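Local coordinates for protein quinoline 2-oxidoreductase large subunit (Pseudomonas putida, PDB 1T3Q) that probably hydroxylates quinoline at carbon 2 as the molybdenum-bearing large subunit of a xanthine dehydrogenase family enzyme, at residues Gly667-Pro672 with Ile724-Thr729. Residues are numbered along the deposited sequence; the frame is centred on the assembly and turned at random.
Sequences GTMINP and IRHLET. With MCN (pterin cytosine dinucleotide), chain N.
Met669 CG lies beside its backbone N (chi1 -66°) and the chain then runs straight to SD over one face of the His726 imidazole; a bend at chi3 (-81°) swings CE over the same ring, while Glu728, straight from CG onward, reaches the methionine backbone. SD sits above the ring toward its rim, 3.4 Å from His726 ND1, a Met-aromatic contact; CE completes it as a CH-pi contact, 4.0 Å from the ring centroid. Glu728 OE2 accepts the Met669 N-H at 2.9 Å in a nearly straight bond (168°), the N-H pointing at the oxygen almost end-on to its C-O bond. A water bonded to both OE2 and Met669 O gives this carboxylate oxygen a second donor. Another water donates to Gly667 O and Leu727 O, 2.7 Å from each, and Gly667 CA lies 3.3 Å from Thr729 O in a CA-H...O contact. The same loop meets the cytosine of the pterin cytosine dinucleotide through its backbone, consistent with the contact helping to fix its course: Thr668 O accepts from N4 (2.9 Å), Ile670 N donates to N3 (3.1 Å) and Asn671 N to O2. His726 NE2 is hydrogen-bonded to Glu676 OE2 of helix 672-692, so an alanine here would probably leave that carboxylate without its imidazole mate and the Met669 thioether free to turn. Gly667-Pro672 links strand 655-665 to helix 672-692, with Asn671 as its N-cap and Ile670 packed on helix 510-522; Ile724-Thr729 starts on strand 722-726, outermost in its four-stranded sheet within this chain and parallel to 655-665, and continues past it, with Leu727 against helix 426-437.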
loop_
_atom_site.group_PDB
_atom_site.type_symbol
_atom_site.label_atom_id
_atom_site.label_comp_id
_atom_site.label_asym_id
_atom_site.label_seq_id
_atom_site.Cartn_x
_atom_site.Cartn_y
_atom_site.Cartn_z
ATOM N N GLY B 667 -22.565 -30.144 -9.752
ATOM C CA GLY B 667 -22.974 -30.451 -8.401
ATOM C C GLY B 667 -23.755 -29.262 -7.878
ATOM O O GLY B 667 -24.510 -28.639 -8.623
ATOM N N THR B 668 -23.565 -28.939 -6.608
ATOM C CA THR B 668 -24.258 -27.815 -5.993
ATOM C C THR B 668 -23.697 -26.487 -6.496
ATOM O O THR B 668 -22.506 -26.225 -6.358
ATOM C CB THR B 668 -24.107 -27.852 -4.456
ATOM O OG1 THR B 668 -24.728 -29.038 -3.947
ATOM C CG2 THR B 668 -24.755 -26.626 -3.816
ATOM N N MET B 669 -24.552 -25.657 -7.088
ATOM C CA MET B 669 -24.120 -24.344 -7.567
ATOM C C MET B 669 -24.092 -23.379 -6.389
ATOM O O MET B 669 -25.057 -23.296 -5.628
ATOM C CB MET B 669 -25.089 -23.788 -8.612
ATOM C CG MET B 669 -25.155 -24.545 -9.919
ATOM S SD MET B 669 -26.240 -23.688 -11.081
ATOM C CE MET B 669 -27.840 -24.238 -10.515
ATOM N N ILE B 670 -22.995 -22.644 -6.238
ATOM C CA ILE B 670 -22.887 -21.672 -5.156
ATOM C C ILE B 670 -23.712 -20.445 -5.533
ATOM O O ILE B 670 -24.502 -19.936 -4.737
ATOM C CB ILE B 670 -21.430 -21.214 -4.951
ATOM C CG1 ILE B 670 -20.539 -22.415 -4.625
ATOM C CG2 ILE B 670 -21.354 -20.176 -3.831
ATOM C CD1 ILE B 670 -19.056 -22.068 -4.640
ATOM N N ASN B 671 -23.532 -19.994 -6.771
ATOM C CA ASN B 671 -24.204 -18.809 -7.279
ATOM C C ASN B 671 -24.608 -19.081 -8.727
ATOM O O ASN B 671 -23.804 -18.922 -9.647
ATOM C CB ASN B 671 -23.233 -17.622 -7.195
ATOM C CG ASN B 671 -23.908 -16.289 -7.426
ATOM O OD1 ASN B 671 -24.513 -16.067 -8.470
ATOM N ND2 ASN B 671 -23.800 -15.388 -6.448
ATOM N N PRO B 672 -25.863 -19.514 -8.946
ATOM C CA PRO B 672 -26.361 -19.814 -10.293
ATOM C C PRO B 672 -26.082 -18.711 -11.312
ATOM O O PRO B 672 -25.716 -18.993 -12.449
ATOM C CB PRO B 672 -27.852 -20.049 -10.061
ATOM C CG PRO B 672 -27.876 -20.649 -8.683
ATOM C CD PRO B 672 -26.910 -19.752 -7.935
ATOM N N ILE B 724 -29.716 -22.129 -21.140
ATOM C CA ILE B 724 -29.043 -22.996 -20.180
ATOM C C ILE B 724 -29.983 -23.710 -19.226
ATOM O O ILE B 724 -30.925 -23.117 -18.717
ATOM C CB ILE B 724 -28.077 -22.184 -19.297
ATOM C CG1 ILE B 724 -27.070 -21.434 -20.168
ATOM C CG2 ILE B 724 -27.381 -23.106 -18.299
ATOM C CD1 ILE B 724 -26.201 -20.465 -19.376
ATOM N N ARG B 725 -29.703 -24.982 -18.975
ATOM C CA ARG B 725 -30.478 -25.757 -18.020
ATOM C C ARG B 725 -29.471 -26.405 -17.068
ATOM O O ARG B 725 -28.328 -26.686 -17.454
ATOM C CB ARG B 725 -31.350 -26.793 -18.740
ATOM C CG ARG B 725 -32.562 -26.161 -19.433
ATOM C CD ARG B 725 -33.443 -25.458 -18.406
ATOM N NE ARG B 725 -34.514 -24.645 -18.985
ATOM N N HIS B 726 -29.887 -26.620 -15.824
ATOM C CA HIS B 726 -29.008 -27.187 -14.805
ATOM C C HIS B 726 -29.489 -28.494 -14.174
ATOM O O HIS B 726 -30.692 -28.736 -14.037
ATOM C CB HIS B 726 -28.817 -26.176 -13.670
ATOM C CG HIS B 726 -28.383 -24.816 -14.122
ATOM N ND1 HIS B 726 -27.061 -24.485 -14.321
ATOM C CD2 HIS B 726 -29.099 -23.702 -14.407
ATOM C CE1 HIS B 726 -26.978 -23.225 -14.708
ATOM N NE2 HIS B 726 -28.201 -22.727 -14.769
ATOM N N LEU B 727 -28.521 -29.322 -13.793
ATOM C CA LEU B 727 -28.764 -30.582 -13.103
ATOM C C LEU B 727 -27.754 -30.541 -11.964
ATOM O O LEU B 727 -26.676 -29.962 -12.121
ATOM C CB LEU B 727 -28.485 -31.785 -14.007
ATOM C CG LEU B 727 -29.409 -31.982 -15.211
ATOM C CD1 LEU B 727 -28.936 -33.192 -16.014
ATOM C CD2 LEU B 727 -30.842 -32.178 -14.739
ATOM N N GLU B 728 -28.093 -31.121 -10.818
ATOM C CA GLU B 728 -27.168 -31.115 -9.687
ATOM C C GLU B 728 -26.956 -32.486 -9.063
ATOM O O GLU B 728 -27.885 -33.100 -8.534
ATOM C CB GLU B 728 -27.637 -30.134 -8.601
ATOM C CG GLU B 728 -27.604 -28.667 -9.033
ATOM C CD GLU B 728 -27.933 -27.705 -7.903
ATOM O OE1 GLU B 728 -28.953 -27.915 -7.218
ATOM O OE2 GLU B 728 -27.179 -26.731 -7.702
ATOM N N THR B 729 -25.720 -32.965 -9.149
ATOM C CA THR B 729 -25.340 -34.241 -8.561
ATOM C C THR B 729 -24.210 -33.863 -7.613
ATOM O O THR B 729 -23.053 -33.738 -8.020
ATOM C CB THR B 729 -24.831 -35.231 -9.620
ATOM O OG1 THR B 729 -25.813 -35.365 -10.655
ATOM C CG2 THR B 729 -24.589 -36.604 -8.987
HETATM N N1 MCN N . -19.048 -21.576 -9.205
HETATM C C2 MCN N . -20.244 -21.657 -8.420
HETATM N N3 MCN N . -20.626 -22.960 -8.138
HETATM C C4 MCN N . -19.978 -24.122 -8.543
HETATM C C5 MCN N . -18.764 -23.978 -9.356
HETATM C C6 MCN N . -18.306 -22.722 -9.677
HETATM O O2 MCN N . -20.841 -20.658 -8.085
HETATM N N4 MCN N . -20.429 -25.312 -8.209
HETATM C "C1'" MCN N . -18.557 -20.112 -9.512
HETATM C C2D MCN N . -17.408 -19.651 -8.504
HETATM O "O2'" MCN N . -17.524 -18.208 -8.238
HETATM C "C3'" MCN N . -16.138 -20.067 -9.215
HETATM C C4D MCN N . -16.417 -19.818 -10.678
HETATM O O4D MCN N . -17.919 -19.961 -10.812
HETATM O "O3'" MCN N . -15.010 -19.255 -8.732
HETATM C "C5'" MCN N . -15.574 -20.659 -11.678
HETATM O "O5'" MCN N . -15.719 -21.995 -11.262
HETATM P PA MCN N . -14.525 -22.967 -10.913
HETATM O O1A MCN N . -14.580 -23.175 -9.431
HETATM O O2A MCN N . -14.691 -24.122 -11.886
HETATM O O3A MCN N . -13.059 -22.411 -11.349
HETATM P PB MCN N . -12.119 -21.292 -10.694
HETATM O O1B MCN N . -10.860 -21.976 -10.270
HETATM O O2B MCN N . -12.858 -20.496 -9.658
HETATM O O3B MCN N . -11.829 -20.293 -11.915
HETATM C C10 MCN N . -10.833 -20.583 -12.863
HETATM C "C9'" MCN N . -11.558 -21.009 -14.097
HETATM C "C8'" MCN N . -10.446 -21.239 -15.147
HETATM S "S8'" MCN N . -9.283 -22.539 -14.753
HETATM C "C7'" MCN N . -10.305 -20.586 -16.302
HETATM S "S7'" MCN N . -9.001 -20.855 -17.493
HETATM C "C6'" MCN N . -11.318 -19.433 -16.616
HETATM C C7 MCN N . -12.629 -19.667 -15.915
HETATM O "O9'" MCN N . -12.439 -19.867 -14.524
HETATM N "N5'" MCN N . -10.566 -18.144 -16.320
HETATM C C4A MCN N . -11.542 -17.076 -16.209
HETATM N "N8'" MCN N . -13.537 -18.483 -16.093
HETATM C C4B MCN N . -12.944 -17.188 -16.150
HETATM N "N1'" MCN N . -13.862 -16.114 -16.039
HETATM C "C2'" MCN N . -13.297 -14.885 -15.992
HETATM N "N2'" MCN N . -14.131 -13.827 -15.901
HETATM N "N3'" MCN N . -11.932 -14.677 -16.013
HETATM C "C4'" MCN N . -10.936 -15.720 -16.108
HETATM O "O4'" MCN N . -9.759 -15.454 -16.121
HETATM O O HOH W 1 -25.146 -27.965 -11.164
HETATM O O HOH W 2 -27.395 -24.699 -5.786
#